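Nidogen-1 (Mus musculus, PDB 1GL4) binds laminin, collagen IV and perlecan in basement membranes, the piece here being an EGF-like domain followed by the perlecan-binding G2 beta-barrel. Local coordinates at residues S203-V209 and H221-W227; I129-T135 and T230-Q234. The contacts are given in a common frame with arbitrary orientation. Residues are numbered along the deposited sequence.

Contact 1 (S203-V209 and H221-W227); sequences STREYTV and HTHIYQW
Tyr207, His223 and Tyr225 form an aromatic cluster on one face of a regular antiparallel beta hairpin, part of the wall of the GFP-clan G2 beta-barrel. Both segments are extended throughout, and their axes approach to 4.6 Å at 155°. Four hydrogen-bonded pairs set the register: Ser203 with Trp227, Arg205 with Tyr225, Tyr207 with His223 and Val209 with His221. Each has both backbone bonds, from Trp227 N to Ser203 O at 2.7 Å up to His221 N to Val209 O at 3.2 Å. Thr204-Gln226, Glu206-Ile224 and Thr208-Thr222 alternate with them as non-hydrogen-bonded pairs, CA atoms 4.2 to 4.3 Å apart. Their side chains form the more exposed face, where Thr204 CG2 meets Ile224 CG2 at 3.5 Å.

On the other face, Tyr207 and Tyr225 both take chi1 p. Their rings lie obliquely, centroids 4.6 Å apart, planes at 48°. His223 is m; its CB lies 3.4 Å from Tyr207 OH, these rings also oblique, centroids 5.9 Å apart, planes at 43°. Tyr207 also touches Phe142 and Ile185. Arg205 salt-bridges Glu190 and lies in cation-pi contact with Tyr188. Its NH1 donates to Ser203 OG at 2.8 Å. Water 1 accepts from Arg205 NE at 3.1 Å and donates to Tyr225 OH at 2.8 Å; that hydroxyl also bonds Pro104 O. At the far end, Val209 CB packs off-centre on the His221 ring, and His221 ND1 hydrogen-bonds His223 NE2 at 2.8 Å.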
ATOM      1  N   SER A 203     -14.449   8.712   6.554  1.00 14.77           N
ATOM      2  CA  SER A 203     -13.635   8.895   7.745  1.00 16.52           C
ATOM      3  C   SER A 203     -13.072  10.307   7.856  1.00 17.33           C
ATOM      4  O   SER A 203     -12.565  10.865   6.882  1.00 15.73           O
ATOM      5  CB  SER A 203     -12.485   7.876   7.732  1.00 15.16           C
ATOM      6  OG  SER A 203     -11.531   8.134   8.750  1.00 18.29           O
ATOM      7  N   THR A 204     -13.175  10.878   9.053  1.00 17.60           N
ATOM      8  CA  THR A 204     -12.661  12.215   9.324  1.00 18.49           C
ATOM      9  C   THR A 204     -11.463  12.029  10.251  1.00 18.52           C
ATOM     10  O   THR A 204     -11.611  11.509  11.355  1.00 18.43           O
ATOM     11  CB  THR A 204     -13.732  13.097  10.010  1.00 18.97           C
ATOM     12  OG1 THR A 204     -14.886  13.188   9.162  1.00 18.27           O
ATOM     13  CG2 THR A 204     -13.192  14.508  10.259  1.00 18.14           C
ATOM     14  N   ARG A 205     -10.279  12.437   9.793  1.00 16.96           N
ATOM     15  CA  ARG A 205      -9.054  12.283  10.571  1.00 18.57           C
ATOM     16  C   ARG A 205      -8.200  13.547  10.590  1.00 17.97           C
ATOM     17  O   ARG A 205      -8.439  14.489   9.836  1.00 18.36           O
ATOM     18  CB  ARG A 205      -8.199  11.143   9.991  1.00 19.16           C
ATOM     19  CG  ARG A 205      -8.917   9.824   9.807  1.00 21.70           C
ATOM     20  CD  ARG A 205      -7.917   8.686   9.592  1.00 17.97           C
ATOM     21  NE  ARG A 205      -7.372   8.613   8.237  1.00 18.32           N
ATOM     22  CZ  ARG A 205      -8.010   8.079   7.196  1.00 20.19           C
ATOM     23  NH1 ARG A 205      -9.230   7.572   7.342  1.00 17.42           N
ATOM     24  NH2 ARG A 205      -7.411   8.011   6.013  1.00 16.46           N
ATOM     25  N   GLU A 206      -7.189  13.559  11.450  1.00 18.66           N
ATOM     26  CA  GLU A 206      -6.300  14.707  11.530  1.00 18.48           C
ATOM     27  C   GLU A 206      -4.878  14.271  11.181  1.00 16.93           C
ATOM     28  O   GLU A 206      -4.541  13.089  11.260  1.00 16.07           O
ATOM     29  CB  GLU A 206      -6.329  15.320  12.938  1.00 24.16           C
ATOM     30  CG  GLU A 206      -5.621  14.497  13.998  1.00 30.40           C
ATOM     31  CD  GLU A 206      -5.477  15.229  15.330  1.00 33.89           C
ATOM     32  OE1 GLU A 206      -4.700  14.746  16.181  1.00 35.16           O
ATOM     33  OE2 GLU A 206      -6.136  16.275  15.529  1.00 34.26           O
ATOM     34  N   TYR A 207      -4.058  15.233  10.775  1.00 14.59           N
ATOM     35  CA  TYR A 207      -2.667  14.975  10.438  1.00 12.50           C
ATOM     36  C   TYR A 207      -1.857  16.174  10.917  1.00 13.44           C
ATOM     37  O   TYR A 207      -2.387  17.284  11.049  1.00 12.15           O
ATOM     38  CB  TYR A 207      -2.504  14.755   8.927  1.00 12.68           C
ATOM     39  CG  TYR A 207      -2.963  15.904   8.054  1.00 12.95           C
ATOM     40  CD1 TYR A 207      -2.070  16.886   7.638  1.00 13.05           C
ATOM     41  CD2 TYR A 207      -4.296  16.014   7.652  1.00 13.83           C
ATOM     42  CE1 TYR A 207      -2.487  17.953   6.842  1.00 14.15           C
ATOM     43  CE2 TYR A 207      -4.725  17.082   6.862  1.00 13.27           C
ATOM     44  CZ  TYR A 207      -3.818  18.046   6.465  1.00 14.20           C
ATOM     45  OH  TYR A 207      -4.238  19.125   5.720  1.00 15.87           O
ATOM     46  N   THR A 208      -0.583  15.949  11.199  1.00 12.03           N
ATOM     47  CA  THR A 208       0.273  17.016  11.696  1.00 12.28           C
ATOM     48  C   THR A 208       1.328  17.443  10.695  1.00 12.76           C
ATOM     49  O   THR A 208       1.955  16.602  10.056  1.00 14.88           O
ATOM     50  CB  THR A 208       0.989  16.581  12.984  1.00 12.70           C
ATOM     51  OG1 THR A 208       0.017  16.258  13.981  1.00 13.32           O
ATOM     52  CG2 THR A 208       1.899  17.705  13.507  1.00 12.42           C
ATOM     53  N   VAL A 209       1.517  18.756  10.567  1.00 13.69           N
ATOM     54  CA  VAL A 209       2.522  19.312   9.665  1.00 14.83           C
ATOM     55  C   VAL A 209       3.686  19.900  10.465  1.00 14.37           C
ATOM     56  O   VAL A 209       3.497  20.806  11.281  1.00 13.88           O
ATOM     57  CB  VAL A 209       1.942  20.438   8.777  1.00 14.86           C
ATOM     58  CG1 VAL A 209       3.040  21.024   7.900  1.00 17.38           C
ATOM     59  CG2 VAL A 209       0.811  19.899   7.911  1.00 15.17           C
ATOM     60  N   HIS A 221       1.691  22.129  13.506  1.00 11.71           N
ATOM     61  CA  HIS A 221       0.260  22.418  13.488  1.00 11.69           C
ATOM     62  C   HIS A 221      -0.550  21.285  12.858  1.00 11.93           C
ATOM     63  O   HIS A 221      -0.111  20.637  11.908  1.00 11.32           O
ATOM     64  CB  HIS A 221       0.001  23.730  12.746  1.00 11.29           C
ATOM     65  CG  HIS A 221       0.830  23.904  11.511  1.00 10.09           C
ATOM     66  ND1 HIS A 221       0.342  23.667  10.244  1.00 11.28           N
ATOM     67  CD2 HIS A 221       2.113  24.306  11.351  1.00 10.38           C
ATOM     68  CE1 HIS A 221       1.288  23.920   9.356  1.00 11.12           C
ATOM     69  NE2 HIS A 221       2.373  24.308  10.002  1.00 11.03           N
ATOM     70  N   THR A 222      -1.742  21.063  13.399  1.00 12.25           N
ATOM     71  CA  THR A 222      -2.624  20.002  12.938  1.00 13.93           C
ATOM     72  C   THR A 222      -3.735  20.493  12.023  1.00 14.72           C
ATOM     73  O   THR A 222      -4.154  21.653  12.091  1.00 15.43           O
ATOM     74  CB  THR A 222      -3.273  19.295  14.128  1.00 15.80           C
ATOM     75  OG1 THR A 222      -4.034  20.252  14.881  1.00 19.01           O
ATOM     76  CG2 THR A 222      -2.210  18.684  15.020  1.00 12.55           C
ATOM     77  N   HIS A 223      -4.217  19.596  11.170  1.00 13.70           N
ATOM     78  CA  HIS A 223      -5.286  19.924  10.239  1.00 14.78           C
ATOM     79  C   HIS A 223      -6.170  18.690  10.094  1.00 13.70           C
ATOM     80  O   HIS A 223      -5.742  17.580  10.401  1.00 13.23           O
ATOM     81  CB  HIS A 223      -4.690  20.363   8.899  1.00 16.82           C
ATOM     82  CG  HIS A 223      -3.807  21.570   9.011  1.00 21.35           C
ATOM     83  ND1 HIS A 223      -4.306  22.843   9.191  1.00 20.61           N
ATOM     84  CD2 HIS A 223      -2.458  21.684   9.066  1.00 22.35           C
ATOM     85  CE1 HIS A 223      -3.304  23.688   9.356  1.00 23.45           C
ATOM     86  NE2 HIS A 223      -2.171  23.011   9.287  1.00 23.11           N
ATOM     87  N   ILE A 224      -7.400  18.889   9.638  1.00 13.32           N
ATOM     88  CA  ILE A 224      -8.354  17.790   9.509  1.00 14.21           C
ATOM     89  C   ILE A 224      -8.892  17.621   8.096  1.00 13.90           C
ATOM     90  O   ILE A 224      -9.101  18.602   7.387  1.00 11.75           O
ATOM     91  CB  ILE A 224      -9.581  18.034  10.421  1.00 15.03           C
ATOM     92  CG1 ILE A 224      -9.127  18.330  11.847  1.00 18.78           C
ATOM     93  CG2 ILE A 224     -10.520  16.824  10.385  1.00 18.05           C
ATOM     94  CD1 ILE A 224     -10.211  18.959  12.716  1.00 20.61           C
ATOM     95  N   TYR A 225      -9.107  16.375   7.684  1.00 14.35           N
ATOM     96  CA  TYR A 225      -9.705  16.115   6.377  1.00 13.88           C
ATOM     97  C   TYR A 225     -10.646  14.925   6.436  1.00 14.79           C
ATOM     98  O   TYR A 225     -10.541  14.079   7.326  1.00 14.42           O
ATOM     99  CB  TYR A 225      -8.655  15.951   5.253  1.00 13.08           C
ATOM    100  CG  TYR A 225      -7.529  14.933   5.409  1.00 15.52           C
ATOM    101  CD1 TYR A 225      -6.527  14.861   4.445  1.00 14.75           C
ATOM    102  CD2 TYR A 225      -7.445  14.068   6.501  1.00 16.60           C
ATOM    103  CE1 TYR A 225      -5.471  13.968   4.552  1.00 14.26           C
ATOM    104  CE2 TYR A 225      -6.381  13.159   6.617  1.00 17.54           C
ATOM    105  CZ  TYR A 225      -5.398  13.122   5.631  1.00 16.88           C
ATOM    106  OH  TYR A 225      -4.327  12.258   5.722  1.00 18.46           O
ATOM    107  N   GLN A 226     -11.598  14.893   5.511  1.00 13.78           N
ATOM    108  CA  GLN A 226     -12.573  13.814   5.461  1.00 13.30           C
ATOM    109  C   GLN A 226     -12.433  13.009   4.182  1.00 14.12           C
ATOM    110  O   GLN A 226     -12.495  13.562   3.081  1.00 14.67           O
ATOM    111  CB  GLN A 226     -14.002  14.367   5.535  1.00 13.37           C
ATOM    112  CG  GLN A 226     -15.069  13.270   5.553  1.00 16.43           C
ATOM    113  CD  GLN A 226     -16.486  13.813   5.460  1.00 19.10           C
ATOM    114  OE1 GLN A 226     -16.900  14.331   4.422  1.00 17.46           O
ATOM    115  NE2 GLN A 226     -17.235  13.698   6.551  1.00 18.03           N
ATOM    116  N   TRP A 227     -12.244  11.703   4.339  1.00 15.16           N
ATOM    117  CA  TRP A 227     -12.120  10.799   3.202  1.00 15.68           C
ATOM    118  C   TRP A 227     -13.442  10.073   2.946  1.00 14.78           C
ATOM    119  O   TRP A 227     -14.066   9.557   3.872  1.00 14.97           O
ATOM    120  CB  TRP A 227     -11.009   9.775   3.450  1.00 17.30           C
ATOM    121  CG  TRP A 227      -9.660  10.350   3.227  1.00 19.84           C
ATOM    122  CD1 TRP A 227      -8.890  11.023   4.134  1.00 20.36           C
ATOM    123  CD2 TRP A 227      -8.958  10.405   1.982  1.00 20.24           C
ATOM    124  NE1 TRP A 227      -7.753  11.501   3.527  1.00 20.81           N
ATOM    125  CE2 TRP A 227      -7.769  11.137   2.205  1.00 19.93           C
ATOM    126  CE3 TRP A 227      -9.219   9.913   0.697  1.00 19.28           C
ATOM    127  CZ2 TRP A 227      -6.842  11.390   1.186  1.00 20.52           C
ATOM    128  CZ3 TRP A 227      -8.296  10.165  -0.318  1.00 19.97           C
ATOM    129  CH2 TRP A 227      -7.125  10.897  -0.066  1.00 19.08           C
TER
HETATM  130  O   HOH W   1      -4.749   9.850   7.060  1.00 19.08           O

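Contact 2 (I129-T135 and T230-Q234); sequences ITGGEFT and TITFQ
The Phe233 ring, chi1 p, is the apolar centre. Thr130 CG2 lies over its face, a CH-pi contact 3.9 Å from the ring centroid. Ile129 CG2 reaches Phe233 CE1 at 3.6 Å. Phe134, also p, meets Phe233 CB to CB at 3.8 Å and places CD1 3.7 Å from Ile231 CG2.

Residues 129-130 end a helix. Thr130 to Glu133 then form a type I' turn, with Gly131 and Gly132 both at positive phi. Glu133 N bonds Thr130 O at 3.2 Å. Thr130 OG1 accepts from Gly132 N at 3.1 Å, an ST turn, and also bonds Gly126 O.

The turn leads the helix into a barrel strand, which runs antiparallel to 230-232, axes at 143°. Thr135 and Thr232 make one hydrogen-bonded pair: Thr135 N to Thr232 O and Thr232 N to Thr135 O, both 2.9 Å. Beyond it, water 3 donates to Glu133 O at 3.1 Å and accepts from Gln234 N at 3.0 Å. Water 2 lies 2.9 Å from Ile129 O and 2.7 Å from Gln234 O. Glu133 OE2 salt-bridges Arg41 and hydrogen-bonds Gln42.

Helix 107-115 packs on Phe134 and Ile231, Phe134 stacks on Phe155, and strand 198-210 supplies Ile199 to Ile231 and Phe233.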
ATOM      1  N   ILE A 129     -11.841 -10.457  -1.720  1.00 12.13           N
ATOM      2  CA  ILE A 129     -13.177 -10.060  -2.175  1.00 11.67           C
ATOM      3  C   ILE A 129     -13.286  -9.696  -3.663  1.00 11.99           C
ATOM      4  O   ILE A 129     -14.227 -10.120  -4.335  1.00 13.10           O
ATOM      5  CB  ILE A 129     -13.697  -8.852  -1.354  1.00 12.77           C
ATOM      6  CG1 ILE A 129     -13.862  -9.253   0.115  1.00 11.69           C
ATOM      7  CG2 ILE A 129     -15.029  -8.351  -1.931  1.00 13.27           C
ATOM      8  CD1 ILE A 129     -14.087  -8.069   1.043  1.00 14.11           C
ATOM      9  N   THR A 130     -12.328  -8.924  -4.180  1.00 11.68           N
ATOM     10  CA  THR A 130     -12.375  -8.465  -5.575  1.00 11.63           C
ATOM     11  C   THR A 130     -11.416  -9.101  -6.583  1.00 14.06           C
ATOM     12  O   THR A 130     -11.590  -8.929  -7.795  1.00 13.45           O
ATOM     13  CB  THR A 130     -12.112  -6.949  -5.666  1.00 10.66           C
ATOM     14  OG1 THR A 130     -10.722  -6.702  -5.421  1.00 12.65           O
ATOM     15  CG2 THR A 130     -12.934  -6.187  -4.624  1.00 12.27           C
ATOM     16  N   GLY A 131     -10.396  -9.803  -6.105  1.00 14.11           N
ATOM     17  CA  GLY A 131      -9.439 -10.391  -7.025  1.00 14.29           C
ATOM     18  C   GLY A 131      -8.621  -9.308  -7.718  1.00 13.87           C
ATOM     19  O   GLY A 131      -8.006  -9.547  -8.761  1.00 13.23           O
ATOM     20  N   GLY A 132      -8.611  -8.108  -7.146  1.00 12.77           N
ATOM     21  CA  GLY A 132      -7.852  -7.023  -7.745  1.00 11.18           C
ATOM     22  C   GLY A 132      -8.491  -6.458  -9.002  1.00 11.64           C
ATOM     23  O   GLY A 132      -7.822  -5.825  -9.815  1.00 10.17           O
ATOM     24  N   GLU A 133      -9.786  -6.712  -9.172  1.00 10.28           N
ATOM     25  CA  GLU A 133     -10.538  -6.204 -10.314  1.00  9.91           C
ATOM     26  C   GLU A 133     -11.649  -5.336  -9.735  1.00 11.68           C
ATOM     27  O   GLU A 133     -12.681  -5.850  -9.314  1.00 10.65           O
ATOM     28  CB  GLU A 133     -11.154  -7.365 -11.113  1.00 14.91           C
ATOM     29  CG  GLU A 133     -10.144  -8.356 -11.691  1.00 15.64           C
ATOM     30  CD  GLU A 133     -10.808  -9.603 -12.272  1.00 19.08           C
ATOM     31  OE1 GLU A 133     -11.579 -10.276 -11.554  1.00 22.22           O
ATOM     32  OE2 GLU A 133     -10.553  -9.919 -13.445  1.00 19.14           O
ATOM     33  N   PHE A 134     -11.436  -4.023  -9.688  1.00 11.97           N
ATOM     34  CA  PHE A 134     -12.445  -3.123  -9.134  1.00 13.34           C
ATOM     35  C   PHE A 134     -12.167  -1.665  -9.466  1.00 14.32           C
ATOM     36  O   PHE A 134     -11.093  -1.321  -9.962  1.00 13.34           O
ATOM     37  CB  PHE A 134     -12.538  -3.299  -7.602  1.00 11.68           C
ATOM     38  CG  PHE A 134     -11.294  -2.863  -6.841  1.00 11.64           C
ATOM     39  CD1 PHE A 134     -11.214  -1.593  -6.269  1.00  9.45           C
ATOM     40  CD2 PHE A 134     -10.219  -3.738  -6.674  1.00 11.20           C
ATOM     41  CE1 PHE A 134     -10.090  -1.201  -5.541  1.00 11.26           C
ATOM     42  CE2 PHE A 134      -9.086  -3.356  -5.944  1.00  9.88           C
ATOM     43  CZ  PHE A 134      -9.019  -2.084  -5.375  1.00  8.18           C
ATOM     44  N   THR A 135     -13.158  -0.817  -9.207  1.00 14.55           N
ATOM     45  CA  THR A 135     -13.037   0.619  -9.442  1.00 15.72           C
ATOM     46  C   THR A 135     -13.182   1.317  -8.093  1.00 15.68           C
ATOM     47  O   THR A 135     -14.044   0.952  -7.292  1.00 14.99           O
ATOM     48  CB  THR A 135     -14.155   1.149 -10.364  1.00 16.32           C
ATOM     49  OG1 THR A 135     -14.088   0.490 -11.634  1.00 18.96           O
ATOM     50  CG2 THR A 135     -14.006   2.655 -10.567  1.00 17.64           C
ATOM     51  N   THR A 230     -16.035   4.973  -2.642  1.00  9.85           N
ATOM     52  CA  THR A 230     -16.962   3.952  -3.112  1.00 10.10           C
ATOM     53  C   THR A 230     -16.169   2.969  -3.965  1.00 10.35           C
ATOM     54  O   THR A 230     -15.533   3.347  -4.949  1.00 11.48           O
ATOM     55  CB  THR A 230     -18.092   4.578  -3.937  1.00  9.56           C
ATOM     56  OG1 THR A 230     -18.866   5.438  -3.089  1.00 10.18           O
ATOM     57  CG2 THR A 230     -19.000   3.495  -4.523  1.00  9.73           C
ATOM     58  N   ILE A 231     -16.210   1.708  -3.563  1.00 10.93           N
ATOM     59  CA  ILE A 231     -15.484   0.639  -4.236  1.00 11.09           C
ATOM     60  C   ILE A 231     -16.470  -0.323  -4.909  1.00 11.35           C
ATOM     61  O   ILE A 231     -17.279  -0.956  -4.237  1.00 11.29           O
ATOM     62  CB  ILE A 231     -14.605  -0.103  -3.198  1.00 11.97           C
ATOM     63  CG1 ILE A 231     -13.547   0.872  -2.658  1.00 12.92           C
ATOM     64  CG2 ILE A 231     -13.952  -1.340  -3.821  1.00  9.42           C
ATOM     65  CD1 ILE A 231     -12.768   0.364  -1.459  1.00 14.15           C
ATOM     66  N   THR A 232     -16.394  -0.424  -6.237  1.00 12.53           N
ATOM     67  CA  THR A 232     -17.297  -1.289  -7.003  1.00 13.59           C
ATOM     68  C   THR A 232     -16.578  -2.447  -7.696  1.00 14.83           C
ATOM     69  O   THR A 232     -15.455  -2.306  -8.173  1.00 11.25           O
ATOM     70  CB  THR A 232     -18.071  -0.478  -8.060  1.00 14.27           C
ATOM     71  OG1 THR A 232     -17.147   0.255  -8.876  1.00 15.68           O
ATOM     72  CG2 THR A 232     -19.025   0.497  -7.381  1.00 14.79           C
ATOM     73  N   PHE A 233     -17.246  -3.592  -7.764  1.00 15.23           N
ATOM     74  CA  PHE A 233     -16.653  -4.787  -8.357  1.00 17.66           C
ATOM     75  C   PHE A 233     -17.728  -5.815  -8.719  1.00 18.40           C
ATOM     76  O   PHE A 233     -18.912  -5.603  -8.454  1.00 18.68           O
ATOM     77  CB  PHE A 233     -15.666  -5.395  -7.355  1.00 16.16           C
ATOM     78  CG  PHE A 233     -16.250  -5.603  -5.981  1.00 15.88           C
ATOM     79  CD1 PHE A 233     -16.827  -6.821  -5.626  1.00 14.96           C
ATOM     80  CD2 PHE A 233     -16.240  -4.571  -5.045  1.00 16.64           C
ATOM     81  CE1 PHE A 233     -17.387  -7.007  -4.361  1.00 15.47           C
ATOM     82  CE2 PHE A 233     -16.800  -4.744  -3.773  1.00 16.98           C
ATOM     83  CZ  PHE A 233     -17.374  -5.961  -3.429  1.00 14.72           C
ATOM     84  N   GLN A 234     -17.309  -6.926  -9.320  1.00 18.57           N
ATOM     85  CA  GLN A 234     -18.231  -7.990  -9.710  1.00 20.81           C
ATOM     86  C   GLN A 234     -18.027  -9.254  -8.878  1.00 20.43           C
ATOM     87  O   GLN A 234     -16.899  -9.612  -8.555  1.00 19.78           O
ATOM     88  CB  GLN A 234     -18.042  -8.342 -11.190  1.00 22.71           C
ATOM     89  CG  GLN A 234     -18.371  -7.215 -12.152  1.00 26.55           C
ATOM     90  CD  GLN A 234     -19.854  -6.899 -12.190  1.00 28.72           C
ATOM     91  OE1 GLN A 234     -20.679  -7.768 -12.490  1.00 29.83           O
ATOM     92  NE2 GLN A 234     -20.203  -5.653 -11.892  1.00 28.90           N
TER
HETATM   93  O   HOH W   2     -14.982 -10.777  -7.022  1.00 19.02           O
HETATM   94  O   HOH W   3     -14.964  -6.771 -11.216  1.00 34.53           O

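Strand 221-232 serves both contacts, with centres about 27 Å apart and on opposite sides of the chain's centre. Contact 1 pairs its first part with strand 198-210, close in sequence. Contact 2 pairs its end with the start of strand 133-142, almost a hundred residues earlier. Strand 221-232 thus lies between these two neighbours in the barrel sheet. Contact 1 lies farther from the centre, about 18 Å against 11 Å, and relies on regular backbone pairing, with one face exposed. Contact 2 has a single bridge; none of its touching residues is exposed. There aromatic packing joins the helix end to Phe233, and water 3 bridges Glu133 and Gln234.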